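Local coordinates for putative retaining b-glycosidase (Saccharophagus degradans, PDB 5A95), which probably hydrolyses beta-1,4 linkages in mixed-linkage beta-glucans with retention of configuration, as a family 5 glycoside hydrolase, at residues 51-56 and 284-289; 99-104 and 136-141; 145-150 and 203-208; 314-319 and 353-358. The protein carries 1 engineered substitution. All coordinates share one frame; numbering follows the deposited sequence. Where two conformers were deposited one is given.

Contact 1: 51-56 and 284-289; sequences ISVKGN and TYPVIA
Asn-56 and Tyr-285 bring their backbones together with CA atoms 3.8 Å apart, yet no hydrogen bond joins 51-56 to 284-289. Asn-56 and Pro-286 carry most of the contact, and the Pro-286 ring lies against Gly-55 and Val-53. Its CD sits 3.4 Å from the carbonyl oxygen of Gly-55, and its CA offers a bent C-H...O contact to Asn-56 O, also 3.4 Å. The far corner of the ring, CG, lies against both methyls of Val-53, with CG1 at 3.8 Å and CG2 at 4.0 Å; the torsion that sets CG1 opposite the backbone N (chi1 168°) leaves the two branches astride this carbon. Gly-55 and Asn-56 form the corners of a type II' turn, whose first corner suits glycine, between antiparallel strands 52-54 and 57-59. This beta-hairpin lies across the N-terminal end of a (beta/alpha)8 barrel, beside the entry to barrel strand 287-289, and Phe-58 on its return strand also packs on Pro-286. With an alanine at Pro-286 the CG and CD carbons are gone, which would probably leave the Val-53 methyls facing a gap and free the approach to strand 287-289 to flex. At the turn itself, Asn-56 CB lies 3.4 Å from Thr-284 C. The Asn-56 CG stands between the backbone N and carbonyl carbon (chi1 74°), and the amide ND2 gives a hydrogen bond to Ala-282 O. The Tyr-285 side chain starts away from the hairpin and meets the Tyr-251 ring edge-to-face.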
loop_
_atom_site.group_PDB
_atom_site.type_symbol
_atom_site.label_atom_id
_atom_site.label_comp_id
_atom_site.label_asym_id
_atom_site.label_seq_id
_atom_site.Cartn_x
_atom_site.Cartn_y
_atom_site.Cartn_z
ATOM N N ILE A 51 -11.902 32.283 -8.271
ATOM C CA ILE A 51 -12.663 32.337 -7.037
ATOM C C ILE A 51 -11.698 31.999 -5.917
ATOM O O ILE A 51 -10.918 31.045 -6.041
ATOM C CB ILE A 51 -13.844 31.346 -7.038
ATOM C CG1 ILE A 51 -14.752 31.569 -8.260
ATOM C CG2 ILE A 51 -14.639 31.437 -5.727
ATOM C CD1 ILE A 51 -15.322 32.973 -8.389
ATOM N N SER A 52 -11.747 32.744 -4.838
ATOM C CA SER A 52 -10.862 32.570 -3.684
ATOM C C SER A 52 -11.694 32.567 -2.398
ATOM O O SER A 52 -12.889 32.847 -2.420
ATOM C CB SER A 52 -9.794 33.673 -3.636
ATOM O OG SER A 52 -10.369 34.946 -3.682
ATOM N N VAL A 53 -11.042 32.233 -1.286
ATOM C CA VAL A 53 -11.650 32.239 0.018
ATOM C C VAL A 53 -11.199 33.472 0.773
ATOM O O VAL A 53 -10.016 33.742 0.851
ATOM C CB VAL A 53 -11.274 30.952 0.771
ATOM C CG1 VAL A 53 -11.639 31.035 2.251
ATOM C CG2 VAL A 53 -11.928 29.741 0.121
ATOM N N LYS A 54 -12.161 34.156 1.382
ATOM C CA LYS A 54 -11.820 35.235 2.313
ATOM C C LYS A 54 -12.783 35.129 3.488
ATOM O O LYS A 54 -13.989 35.321 3.352
ATOM C CB LYS A 54 -11.899 36.632 1.652
ATOM C CG LYS A 54 -11.338 37.746 2.510
ATOM C CD LYS A 54 -11.168 39.029 1.729
ATOM C CE LYS A 54 -10.651 40.172 2.600
ATOM N NZ LYS A 54 -10.215 41.276 1.720
ATOM N N GLY A 55 -12.247 34.754 4.642
ATOM C CA GLY A 55 -13.090 34.524 5.780
ATOM C C GLY A 55 -14.084 33.402 5.529
ATOM O O GLY A 55 -13.708 32.325 5.047
ATOM N N ASN A 56 -15.345 33.672 5.793
ATOM C CA ASN A 56 -16.384 32.691 5.597
ATOM C C ASN A 56 -17.020 32.744 4.222
ATOM O O ASN A 56 -18.052 32.104 3.988
ATOM C CB ASN A 56 -17.452 32.756 6.696
ATOM C CG ASN A 56 -18.359 33.942 6.554
ATOM O OD1 ASN A 56 -17.984 34.975 5.989
ATOM N ND2 ASN A 56 -19.554 33.816 7.077
ATOM N N THR A 284 -18.032 30.715 9.977
ATOM C CA THR A 284 -16.584 30.894 10.058
ATOM C C THR A 284 -15.828 30.601 8.771
ATOM O O THR A 284 -14.819 31.244 8.471
ATOM C CB THR A 284 -16.016 30.064 11.232
ATOM O OG1 THR A 284 -16.725 30.399 12.419
ATOM C CG2 THR A 284 -14.543 30.315 11.425
ATOM N N TYR A 285 -16.318 29.621 8.015
ATOM C CA TYR A 285 -15.682 29.131 6.809
ATOM C C TYR A 285 -16.723 29.059 5.704
ATOM O O TYR A 285 -17.899 28.907 5.985
ATOM C CB TYR A 285 -15.147 27.695 7.015
ATOM C CG TYR A 285 -14.304 27.541 8.245
ATOM C CD1 TYR A 285 -12.975 27.992 8.294
ATOM C CD2 TYR A 285 -14.820 26.965 9.392
ATOM C CE1 TYR A 285 -12.209 27.849 9.447
ATOM C CE2 TYR A 285 -14.072 26.849 10.549
ATOM C CZ TYR A 285 -12.760 27.263 10.566
ATOM O OH TYR A 285 -12.018 27.160 11.717
ATOM N N PRO A 286 -16.287 29.108 4.450
ATOM C CA PRO A 286 -17.241 28.827 3.373
ATOM C C PRO A 286 -17.625 27.346 3.385
ATOM O O PRO A 286 -16.782 26.479 3.652
ATOM C CB PRO A 286 -16.477 29.165 2.092
ATOM C CG PRO A 286 -15.175 29.777 2.522
ATOM C CD PRO A 286 -14.928 29.346 3.944
ATOM N N VAL A 287 -18.890 27.076 3.076
ATOM C CA VAL A 287 -19.418 25.717 3.032
ATOM C C VAL A 287 -20.063 25.471 1.683
ATOM O O VAL A 287 -20.781 26.336 1.153
ATOM C CB VAL A 287 -20.451 25.504 4.155
ATOM C CG1 VAL A 287 -21.212 24.190 4.040
ATOM C CG2 VAL A 287 -19.759 25.613 5.485
ATOM N N ILE A 288 -19.797 24.296 1.116
ATOM C CA ILE A 288 -20.488 23.866 -0.073
ATOM C C ILE A 288 -21.226 22.567 0.217
ATOM O O ILE A 288 -20.629 21.555 0.634
ATOM C CB ILE A 288 -19.589 23.660 -1.328
ATOM C CG1 ILE A 288 -18.579 24.784 -1.514
ATOM C CG2 ILE A 288 -20.448 23.468 -2.574
ATOM C CD1 ILE A 288 -17.616 24.583 -2.676
ATOM N N ALA A 289 -22.547 22.610 0.039
ATOM C CA ALA A 289 -23.360 21.412 0.130
ATOM C C ALA A 289 -23.234 20.680 -1.201
ATOM O O ALA A 289 -24.041 20.895 -2.114
ATOM C CB ALA A 289 -24.789 21.793 0.470
#

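Contact 2: 99-104 and 136-141; sequences VNTIRL and YLILDW
Arg-103 and Asp-140 are stacked rather than joined end-on: the carboxylate OD2 stands 3.0 Å above the guanidinium plane of Arg-103, over its centre, with the two flat groups only 16° apart. NH2 of Arg-103 is 3.2 Å from that oxygen, a salt bridge of charges alone, since no N-H aims at it. The N-H groups are spent around the rim, NE on Glu-185, NH1 on Asn-72 and Gln-291, NH2 on Asn-188, while Asp-140 OD2 is hydrogen-bonded to His-142 ND1. Full extension from CG to NE carries the guanidinium up to this cluster; the nearest atoms of the Arg-103 side chain and a bound glucose unit are about 6 Å apart. A leucine in place of Arg-103 would probably leave the carboxylates of Asp-140 and Glu-185 without this positive charge, and Asn-72, Asn-188 and Gln-291 without its N-H groups. These are the second and third strands of the (beta/alpha)8 barrel, parallel and 21° apart, linked by a beta-alpha-beta crossover through helix 116-133. Five backbone hydrogen bonds knit them, among them Leu-104 N to Ile-138 O at 2.9 Å, nearly straight at 172°. The middle of the pair is buried on both faces. Thr-101, Arg-103, Tyr-136 and Ile-138 face the barrel interior, where Thr-101 CG2 meets Ile-138 CG1 at 3.8 Å. On the outward face, under helices 87-96 and 116-133, Ile-102 CB and Leu-137 CD2 meet less closely, at 4.1 Å. Partly exposed Asn-100 marks the more open end; its carbonyl O receives Tyr-136 N at 2.8 Å.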
loop_
_atom_site.group_PDB
_atom_site.type_symbol
_atom_site.label_atom_id
_atom_site.label_comp_id
_atom_site.label_asym_id
_atom_site.label_seq_id
_atom_site.Cartn_x
_atom_site.Cartn_y
_atom_site.Cartn_z
ATOM N N VAL A 99 -27.241 27.332 -13.695
ATOM C CA VAL A 99 -26.073 26.940 -12.920
ATOM C C VAL A 99 -24.872 27.835 -13.177
ATOM O O VAL A 99 -24.692 28.334 -14.286
ATOM C CB VAL A 99 -25.618 25.488 -13.163
ATOM C CG1 VAL A 99 -26.785 24.504 -13.115
ATOM C CG2 VAL A 99 -24.799 25.324 -14.432
ATOM N N ASN A 100 -24.021 28.004 -12.159
ATOM C CA ASN A 100 -22.714 28.574 -12.365
ATOM C C ASN A 100 -21.605 27.558 -12.068
ATOM O O ASN A 100 -20.430 27.899 -12.171
ATOM C CB ASN A 100 -22.513 29.875 -11.589
ATOM C CG ASN A 100 -22.519 29.687 -10.077
ATOM O OD1 ASN A 100 -22.282 28.619 -9.573
ATOM N ND2 ASN A 100 -22.756 30.757 -9.350
ATOM N N THR A 101 -21.976 26.314 -11.719
ATOM C CA THR A 101 -21.040 25.282 -11.263
ATOM C C THR A 101 -21.513 23.904 -11.662
ATOM O O THR A 101 -22.699 23.594 -11.559
ATOM C CB THR A 101 -20.931 25.322 -9.711
ATOM O OG1 THR A 101 -20.477 26.602 -9.291
ATOM C CG2 THR A 101 -19.942 24.294 -9.196
ATOM N N ILE A 102 -20.573 23.067 -12.088
ATOM C CA ILE A 102 -20.801 21.646 -12.235
ATOM C C ILE A 102 -19.778 20.895 -11.387
ATOM O O ILE A 102 -18.581 21.219 -11.423
ATOM C CB ILE A 102 -20.679 21.211 -13.701
ATOM C CG1 ILE A 102 -21.831 21.825 -14.494
ATOM C CG2 ILE A 102 -20.718 19.687 -13.835
ATOM C CD1 ILE A 102 -21.771 21.616 -15.991
ATOM N N ARG A 103 -20.259 19.914 -10.622
ATOM C CA ARG A 103 -19.402 19.003 -9.851
ATOM C C ARG A 103 -19.230 17.704 -10.633
ATOM O O ARG A 103 -20.222 17.103 -11.077
ATOM C CB ARG A 103 -19.998 18.723 -8.488
ATOM C CG ARG A 103 -19.215 17.759 -7.604
ATOM C CD ARG A 103 -19.804 17.780 -6.217
ATOM N NE ARG A 103 -19.182 16.951 -5.192
ATOM C CZ ARG A 103 -19.633 15.786 -4.729
ATOM N NH1 ARG A 103 -20.587 15.113 -5.363
ATOM N NH2 ARG A 103 -19.110 15.269 -3.616
ATOM N N LEU A 104 -17.978 17.287 -10.795
ATOM C CA LEU A 104 -17.612 16.065 -11.509
ATOM C C LEU A 104 -17.219 15.007 -10.477
ATOM O O LEU A 104 -16.181 15.157 -9.845
ATOM C CB LEU A 104 -16.422 16.325 -12.445
ATOM C CG LEU A 104 -16.563 17.384 -13.539
ATOM C CD1 LEU A 104 -15.307 17.394 -14.423
ATOM C CD2 LEU A 104 -17.797 17.125 -14.377
ATOM N N TYR A 136 -18.006 27.214 -13.497
ATOM C CA TYR A 136 -16.881 26.663 -12.747
ATOM C C TYR A 136 -17.035 25.166 -12.468
ATOM O O TYR A 136 -18.144 24.649 -12.488
ATOM C CB TYR A 136 -16.769 27.397 -11.412
ATOM C CG TYR A 136 -16.370 28.845 -11.576
ATOM C CD1 TYR A 136 -15.034 29.197 -11.641
ATOM C CD2 TYR A 136 -17.332 29.856 -11.704
ATOM C CE1 TYR A 136 -14.641 30.512 -11.818
ATOM C CE2 TYR A 136 -16.950 31.176 -11.905
ATOM C CZ TYR A 136 -15.614 31.505 -11.945
ATOM O OH TYR A 136 -15.246 32.815 -12.093
ATOM N N LEU A 137 -15.914 24.495 -12.219
ATOM C CA LEU A 137 -15.920 23.084 -11.889
ATOM C C LEU A 137 -15.475 22.854 -10.456
ATOM O O LEU A 137 -14.523 23.468 -9.978
ATOM C CB LEU A 137 -14.987 22.312 -12.822
ATOM C CG LEU A 137 -15.411 22.339 -14.291
ATOM C CD1 LEU A 137 -14.290 21.761 -15.140
ATOM C CD2 LEU A 137 -16.694 21.548 -14.509
ATOM N N ILE A 138 -16.139 21.893 -9.822
ATOM C CA ILE A 138 -15.673 21.244 -8.605
ATOM C C ILE A 138 -15.214 19.849 -9.015
ATOM O O ILE A 138 -16.008 19.081 -9.552
ATOM C CB ILE A 138 -16.787 21.153 -7.551
ATOM C CG1 ILE A 138 -17.287 22.550 -7.146
ATOM C CG2 ILE A 138 -16.303 20.331 -6.350
ATOM C CD1 ILE A 138 -18.422 22.524 -6.161
ATOM N N LEU A 139 -13.951 19.510 -8.753
ATOM C CA LEU A 139 -13.468 18.178 -9.020
ATOM C C LEU A 139 -13.509 17.403 -7.723
ATOM O O LEU A 139 -12.905 17.804 -6.723
ATOM C CB LEU A 139 -12.049 18.200 -9.585
ATOM C CG LEU A 139 -11.868 18.993 -10.875
ATOM C CD1 LEU A 139 -10.433 18.895 -11.383
ATOM C CD2 LEU A 139 -12.862 18.594 -11.956
ATOM N N ASP A 140 -14.246 16.296 -7.750
ATOM C CA ASP A 140 -14.558 15.491 -6.568
ATOM C C ASP A 140 -13.940 14.107 -6.734
ATOM O O ASP A 140 -14.249 13.378 -7.670
ATOM C CB ASP A 140 -16.089 15.448 -6.445
ATOM C CG ASP A 140 -16.634 14.235 -5.736
ATOM O OD1 ASP A 140 -16.015 13.692 -4.818
ATOM O OD2 ASP A 140 -17.747 13.803 -6.137
ATOM N N TRP A 141 -13.007 13.770 -5.844
ATOM C CA TRP A 141 -12.483 12.413 -5.807
ATOM C C TRP A 141 -13.525 11.561 -5.066
ATOM O O TRP A 141 -13.675 11.612 -3.831
ATOM C CB TRP A 141 -11.126 12.423 -5.121
ATOM C CG TRP A 141 -10.409 11.085 -5.060
ATOM C CD1 TRP A 141 -9.976 10.455 -3.921
ATOM C CD2 TRP A 141 -9.998 10.257 -6.157
ATOM N NE1 TRP A 141 -9.327 9.294 -4.239
ATOM C CE2 TRP A 141 -9.323 9.151 -5.602
ATOM C CE3 TRP A 141 -10.116 10.335 -7.553
ATOM C CZ2 TRP A 141 -8.751 8.148 -6.394
ATOM C CZ3 TRP A 141 -9.545 9.323 -8.337
ATOM C CH2 TRP A 141 -8.896 8.243 -7.760
#

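Contact 3: 145-150 and 203-208; sequences GYLPTE and AEWKTL
Pro-148 is the bump of this contact, pressed into a hollow that Glu-204, Trp-205 and Leu-208 form on the side of helix 202-219. Its CB touches the carboxylate carbon CD of Glu-204 at 3.5 Å, its CG reaches Leu-208 CD2 at 4.0 Å, and its CD lies near Trp-205 CE3, the proline and indole crossing at about a right angle. The same CD also sits over the centre of the Tyr-146 ring, 3.6 Å above its plane, and the tyrosine thus backs the proline from another side. Leu-147 is a second, smaller bump: CB rests near Trp-205 CZ3, and CD2 meets Leu-208 CD2 at 3.8 Å. The loop follows barrel strand 136-144, and the helix precedes strand 224-227, so the pair joins a loop at the C-terminal end of the barrel to its outer helical layer. Thr-149 and Glu-150 also pack on Arg-165 and Lys-162 of a second subunit. Beside the proline, Tyr-146 OH donates to Glu-204 OE1 at 2.7 Å, meeting its anti side 22° out of the carboxylate plane. Glu-204 reaches there as an extended chain (chi1 177°). The single hydrogen bond between the segments probably restrains the carboxylate, while the grip is otherwise apolar.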
loop_
_atom_site.group_PDB
_atom_site.type_symbol
_atom_site.label_atom_id
_atom_site.label_comp_id
_atom_site.label_asym_id
_atom_site.label_seq_id
_atom_site.Cartn_x
_atom_site.Cartn_y
_atom_site.Cartn_z
ATOM N N GLY A 145 -15.998 5.918 2.206
ATOM C CA GLY A 145 -15.356 5.011 3.116
ATOM C C GLY A 145 -14.291 5.696 3.944
ATOM O O GLY A 145 -14.373 6.919 4.183
ATOM N N TYR A 146 -13.295 4.931 4.374
ATOM C CA TYR A 146 -12.317 5.415 5.334
ATOM C C TYR A 146 -10.933 5.263 4.748
ATOM O O TYR A 146 -10.330 4.176 4.750
ATOM C CB TYR A 146 -12.452 4.671 6.695
ATOM C CG TYR A 146 -11.842 5.424 7.840
ATOM C CD1 TYR A 146 -12.264 6.715 8.121
ATOM C CD2 TYR A 146 -10.815 4.896 8.593
ATOM C CE1 TYR A 146 -11.707 7.459 9.130
ATOM C CE2 TYR A 146 -10.254 5.636 9.627
ATOM C CZ TYR A 146 -10.701 6.923 9.877
ATOM O OH TYR A 146 -10.177 7.725 10.874
ATOM N N LEU A 147 -10.428 6.379 4.233
ATOM C CA LEU A 147 -9.166 6.359 3.537
ATOM C C LEU A 147 -7.994 5.874 4.407
ATOM O O LEU A 147 -7.138 5.140 3.930
ATOM C CB LEU A 147 -8.893 7.722 2.885
ATOM C CG LEU A 147 -7.639 7.841 2.051
ATOM C CD1 LEU A 147 -7.632 6.857 0.890
ATOM C CD2 LEU A 147 -7.488 9.260 1.539
ATOM N N PRO A 148 -7.970 6.237 5.710
ATOM C CA PRO A 148 -6.806 5.773 6.497
ATOM C C PRO A 148 -6.599 4.266 6.564
ATOM O O PRO A 148 -5.468 3.806 6.665
ATOM C CB PRO A 148 -7.048 6.364 7.891
ATOM C CG PRO A 148 -7.782 7.643 7.585
ATOM C CD PRO A 148 -8.739 7.251 6.463
ATOM N N THR A 149 -7.687 3.490 6.526
ATOM C CA THR A 149 -7.591 2.028 6.486
ATOM C C THR A 149 -7.778 1.476 5.075
ATOM O O THR A 149 -7.711 0.260 4.871
ATOM C CB THR A 149 -8.613 1.362 7.396
ATOM O OG1 THR A 149 -9.898 1.810 6.997
ATOM C CG2 THR A 149 -8.341 1.653 8.848
ATOM N N GLU A 150 -8.060 2.337 4.110
ATOM C CA GLU A 150 -8.288 1.939 2.717
ATOM C C GLU A 150 -9.407 0.900 2.605
ATOM O O GLU A 150 -9.267 -0.068 1.869
ATOM C CB GLU A 150 -6.978 1.499 2.011
ATOM C CG GLU A 150 -5.910 2.587 2.062
ATOM C CD GLU A 150 -4.583 2.181 1.517
ATOM O OE1 GLU A 150 -4.380 0.968 1.339
ATOM O OE2 GLU A 150 -3.713 3.063 1.252
ATOM N N ALA A 203 -8.656 13.120 14.591
ATOM C CA ALA A 203 -7.279 13.550 14.476
ATOM C C ALA A 203 -6.560 12.909 13.288
ATOM O O ALA A 203 -5.823 13.562 12.558
ATOM C CB ALA A 203 -6.526 13.289 15.785
ATOM N N GLU A 204 -6.788 11.619 13.097
ATOM C CA GLU A 204 -6.212 10.898 11.974
ATOM C C GLU A 204 -6.676 11.470 10.628
ATOM O O GLU A 204 -5.893 11.698 9.714
ATOM C CB GLU A 204 -6.598 9.431 12.108
ATOM C CG GLU A 204 -6.156 8.509 10.995
ATOM C CD GLU A 204 -6.520 7.076 11.293
ATOM O OE1 GLU A 204 -7.714 6.811 11.528
ATOM O OE2 GLU A 204 -5.619 6.203 11.206
ATOM N N TRP A 205 -7.960 11.741 10.547
ATOM C CA TRP A 205 -8.543 12.241 9.306
ATOM C C TRP A 205 -8.095 13.664 9.002
ATOM O O TRP A 205 -7.730 13.983 7.870
ATOM C CB TRP A 205 -10.068 12.087 9.335
ATOM C CG TRP A 205 -10.764 12.504 8.096
ATOM C CD1 TRP A 205 -11.800 13.386 8.005
ATOM C CD2 TRP A 205 -10.545 12.027 6.765
ATOM N NE1 TRP A 205 -12.207 13.528 6.709
ATOM C CE2 TRP A 205 -11.456 12.699 5.924
ATOM C CE3 TRP A 205 -9.635 11.149 6.186
ATOM C CZ2 TRP A 205 -11.460 12.517 4.556
ATOM C CZ3 TRP A 205 -9.632 10.990 4.830
ATOM C CH2 TRP A 205 -10.539 11.676 4.022
ATOM N N LYS A 206 -8.109 14.513 10.023
ATOM C CA LYS A 206 -7.593 15.877 9.926
ATOM C C LYS A 206 -6.152 15.893 9.400
ATOM O O LYS A 206 -5.826 16.618 8.469
ATOM C CB LYS A 206 -7.686 16.529 11.307
ATOM C CG LYS A 206 -6.958 17.866 11.476
ATOM C CD LYS A 206 -7.003 18.291 12.945
ATOM C CE LYS A 206 -6.336 19.623 13.226
ATOM N NZ LYS A 206 -4.907 19.618 12.885
ATOM N N THR A 207 -5.296 15.067 9.998
ATOM C CA THR A 207 -3.902 14.997 9.596
ATOM C C THR A 207 -3.747 14.604 8.134
ATOM O O THR A 207 -2.920 15.150 7.402
ATOM C CB THR A 207 -3.120 14.067 10.553
ATOM O OG1 THR A 207 -3.199 14.627 11.870
ATOM C CG2 THR A 207 -1.641 13.926 10.169
ATOM N N LEU A 208 -4.524 13.613 7.700
ATOM C CA LEU A 208 -4.444 13.146 6.335
ATOM C C LEU A 208 -4.919 14.228 5.346
ATOM O O LEU A 208 -4.311 14.423 4.285
ATOM C CB LEU A 208 -5.164 11.811 6.179
ATOM C CG LEU A 208 -5.085 11.163 4.818
ATOM C CD1 LEU A 208 -3.661 11.010 4.284
ATOM C CD2 LEU A 208 -5.751 9.804 4.878
#

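Contact 4: 314-319 and 353-358; sequences PRIVKY and AFFKQV
Pro-314 opens the contact with its ring laid obliquely against the end of Phe-354: the backbone N of Pro-314 is 3.4 Å from CZ of that phenyl, and its CD 3.8 Å from CE1. A chi1 of 170° swings the Phe-354 ring across to the first turn of 314-319. Two residues on, Ile-316 only grazes the neighbour, CG2 lying 4.5 Å from Phe-355 CZ near the ring plane; its end leads away, toward Trp-274 and Trp-278 of helix 267-279. The two helices, 312-323 and 350-363, are adjacent in the outer layer of the (beta/alpha)8 barrel, with strand 326-329 between them in the chain. They run in the same direction at 26°, with segment axes 11.5 Å apart, a wide spacing filled by the phenyl rings. Val-317 sits at the middle of the contact, touching Phe-354, Phe-355 and Val-358. Its CG2 comes to the edge of the Phe-354 ring, 3.7 Å from CE2, and also lies 3.8 Å from CE1 of Phe-355. The other methyl, CG1, meets Val-358 CG1 tip to tip at 3.9 Å. Behind Val-317 the two rings support each other, CD2 of Phe-354 standing 3.8 Å above the centre of the Phe-355 ring, while Phe-355 and Val-358 reach down to Val-329 and Tyr-327 of the strand below.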
loop_
_atom_site.group_PDB
_atom_site.type_symbol
_atom_site.label_atom_id
_atom_site.label_comp_id
_atom_site.label_asym_id
_atom_site.label_seq_id
_atom_site.Cartn_x
_atom_site.Cartn_y
_atom_site.Cartn_z
ATOM N N PRO A 314 -37.987 23.270 -0.115
ATOM C CA PRO A 314 -38.072 24.643 0.355
ATOM C C PRO A 314 -37.298 24.871 1.648
ATOM O O PRO A 314 -36.733 25.934 1.841
ATOM C CB PRO A 314 -39.586 24.862 0.528
ATOM C CG PRO A 314 -40.205 23.939 -0.507
ATOM C CD PRO A 314 -39.294 22.727 -0.540
ATOM N N ARG A 315 -37.296 23.866 2.519
ATOM C CA ARG A 315 -36.574 23.988 3.786
ATOM C C ARG A 315 -35.073 24.137 3.594
ATOM O O ARG A 315 -34.461 25.054 4.155
ATOM C CB ARG A 315 -36.813 22.799 4.688
ATOM C CG ARG A 315 -38.122 22.781 5.361
ATOM C CD ARG A 315 -38.117 21.844 6.561
ATOM N NE ARG A 315 -39.483 21.843 6.994
ATOM C CZ ARG A 315 -40.318 20.817 6.935
ATOM N NH1 ARG A 315 -39.915 19.679 6.470
ATOM N NH2 ARG A 315 -41.567 20.975 7.358
ATOM N N ILE A 316 -34.468 23.243 2.821
ATOM C CA ILE A 316 -33.026 23.285 2.654
ATOM C C ILE A 316 -32.585 24.543 1.893
ATOM O O ILE A 316 -31.557 25.144 2.198
ATOM C CB ILE A 316 -32.480 21.979 2.034
ATOM C CG1 ILE A 316 -30.965 21.874 2.174
ATOM C CG2 ILE A 316 -32.837 21.812 0.560
ATOM C CD1 ILE A 316 -30.455 21.852 3.578
ATOM N N VAL A 317 -33.388 24.979 0.917
ATOM C CA VAL A 317 -33.077 26.199 0.203
ATOM C C VAL A 317 -33.181 27.439 1.115
ATOM O O VAL A 317 -32.301 28.289 1.104
ATOM C CB VAL A 317 -33.959 26.330 -1.056
ATOM C CG1 VAL A 317 -33.902 27.717 -1.653
ATOM C CG2 VAL A 317 -33.509 25.300 -2.085
ATOM N N LYS A 318 -34.240 27.520 1.909
ATOM C CA LYS A 318 -34.408 28.626 2.856
ATOM C C LYS A 318 -33.230 28.667 3.820
ATOM O O LYS A 318 -32.668 29.717 4.091
ATOM C CB LYS A 318 -35.731 28.466 3.624
ATOM C CG LYS A 318 -36.012 29.543 4.659
ATOM C CD LYS A 318 -37.491 29.594 5.053
ATOM C CE LYS A 318 -37.810 30.845 5.870
ATOM N NZ LYS A 318 -38.035 30.465 7.270
ATOM N N TYR A 319 -32.863 27.510 4.343
ATOM C CA TYR A 319 -31.746 27.422 5.279
ATOM C C TYR A 319 -30.423 27.822 4.620
ATOM O O TYR A 319 -29.676 28.654 5.166
ATOM C CB TYR A 319 -31.670 26.013 5.881
ATOM C CG TYR A 319 -30.580 25.866 6.876
ATOM C CD1 TYR A 319 -30.734 26.390 8.146
ATOM C CD2 TYR A 319 -29.380 25.257 6.538
ATOM C CE1 TYR A 319 -29.704 26.328 9.067
ATOM C CE2 TYR A 319 -28.334 25.194 7.448
ATOM C CZ TYR A 319 -28.511 25.703 8.719
ATOM O OH TYR A 319 -27.480 25.650 9.585
ATOM N N ALA A 353 -37.226 20.088 -11.225
ATOM C CA ALA A 353 -38.014 21.279 -11.500
ATOM C C ALA A 353 -37.886 22.279 -10.350
ATOM O O ALA A 353 -37.808 23.483 -10.570
ATOM C CB ALA A 353 -39.476 20.926 -11.719
ATOM N N PHE A 354 -37.912 21.763 -9.120
ATOM C CA PHE A 354 -37.818 22.609 -7.946
ATOM C C PHE A 354 -36.493 23.395 -7.976
ATOM O O PHE A 354 -36.466 24.630 -7.867
ATOM C CB PHE A 354 -37.953 21.777 -6.669
ATOM C CG PHE A 354 -37.631 22.572 -5.430
ATOM C CD1 PHE A 354 -38.538 23.520 -4.953
ATOM C CD2 PHE A 354 -36.387 22.481 -4.823
ATOM C CE1 PHE A 354 -38.246 24.297 -3.865
ATOM C CE2 PHE A 354 -36.086 23.281 -3.746
ATOM C CZ PHE A 354 -37.008 24.176 -3.271
ATOM N N PHE A 355 -35.374 22.689 -8.119
ATOM C CA PHE A 355 -34.092 23.354 -8.039
ATOM C C PHE A 355 -33.821 24.213 -9.269
ATOM O O PHE A 355 -33.139 25.219 -9.190
ATOM C CB PHE A 355 -32.967 22.343 -7.826
ATOM C CG PHE A 355 -32.863 21.835 -6.415
ATOM C CD1 PHE A 355 -32.497 22.705 -5.401
ATOM C CD2 PHE A 355 -33.127 20.527 -6.096
ATOM C CE1 PHE A 355 -32.396 22.256 -4.101
ATOM C CE2 PHE A 355 -33.011 20.067 -4.792
ATOM C CZ PHE A 355 -32.645 20.937 -3.809
ATOM N N LYS A 356 -34.378 23.813 -10.408
ATOM C CA LYS A 356 -34.214 24.604 -11.602
ATOM C C LYS A 356 -34.771 26.029 -11.383
ATOM O O LYS A 356 -34.156 27.032 -11.718
ATOM C CB LYS A 356 -34.959 23.957 -12.782
ATOM C CG LYS A 356 -34.687 24.609 -14.109
ATOM C CD LYS A 356 -35.370 23.841 -15.211
ATOM C CE LYS A 356 -35.030 24.398 -16.583
ATOM N NZ LYS A 356 -35.623 23.537 -17.649
ATOM N N GLN A 357 -35.983 26.094 -10.833
ATOM C CA GLN A 357 -36.604 27.381 -10.546
ATOM C C GLN A 357 -35.787 28.194 -9.552
ATOM O O GLN A 357 -35.576 29.378 -9.729
ATOM C CB GLN A 357 -38.033 27.156 -10.044
ATOM C CG GLN A 357 -38.815 28.418 -9.717
ATOM C CD GLN A 357 -40.308 28.147 -9.519
ATOM O OE1 GLN A 357 -40.700 27.216 -8.838
ATOM N NE2 GLN A 357 -41.145 28.965 -10.138
ATOM N N VAL A 358 -35.305 27.540 -8.502
ATOM C CA VAL A 358 -34.480 28.201 -7.492
ATOM C C VAL A 358 -33.216 28.783 -8.106
ATOM O O VAL A 358 -32.869 29.933 -7.870
ATOM C CB VAL A 358 -34.126 27.206 -6.360
ATOM C CG1 VAL A 358 -33.038 27.744 -5.444
ATOM C CG2 VAL A 358 -35.371 26.839 -5.564
#

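Overall arrangement
From the N terminus, the hairpin segment 51-56 comes first and is met by 284-289, so contact 1 closes the longest loop, tying the N-terminal hairpin to the seventh barrel strand. Contacts 2 and 3 both nest inside it, in series: contact 2 closes the crossover between the second and third strands, and contact 3 then opens just beyond the third strand and closes on helix 202-219. Contact 4 follows after contact 1 has closed, joining the last two helices of the outer layer; none cross. Contacts 1 and 2 touch inside the barrel toward its N-terminal end, through Ile-51 with Tyr-136 and Ile-288 with Ile-138. Contacts 3 and 4 lie on opposite sides of the chain's centre, their own centres about 33 Å apart.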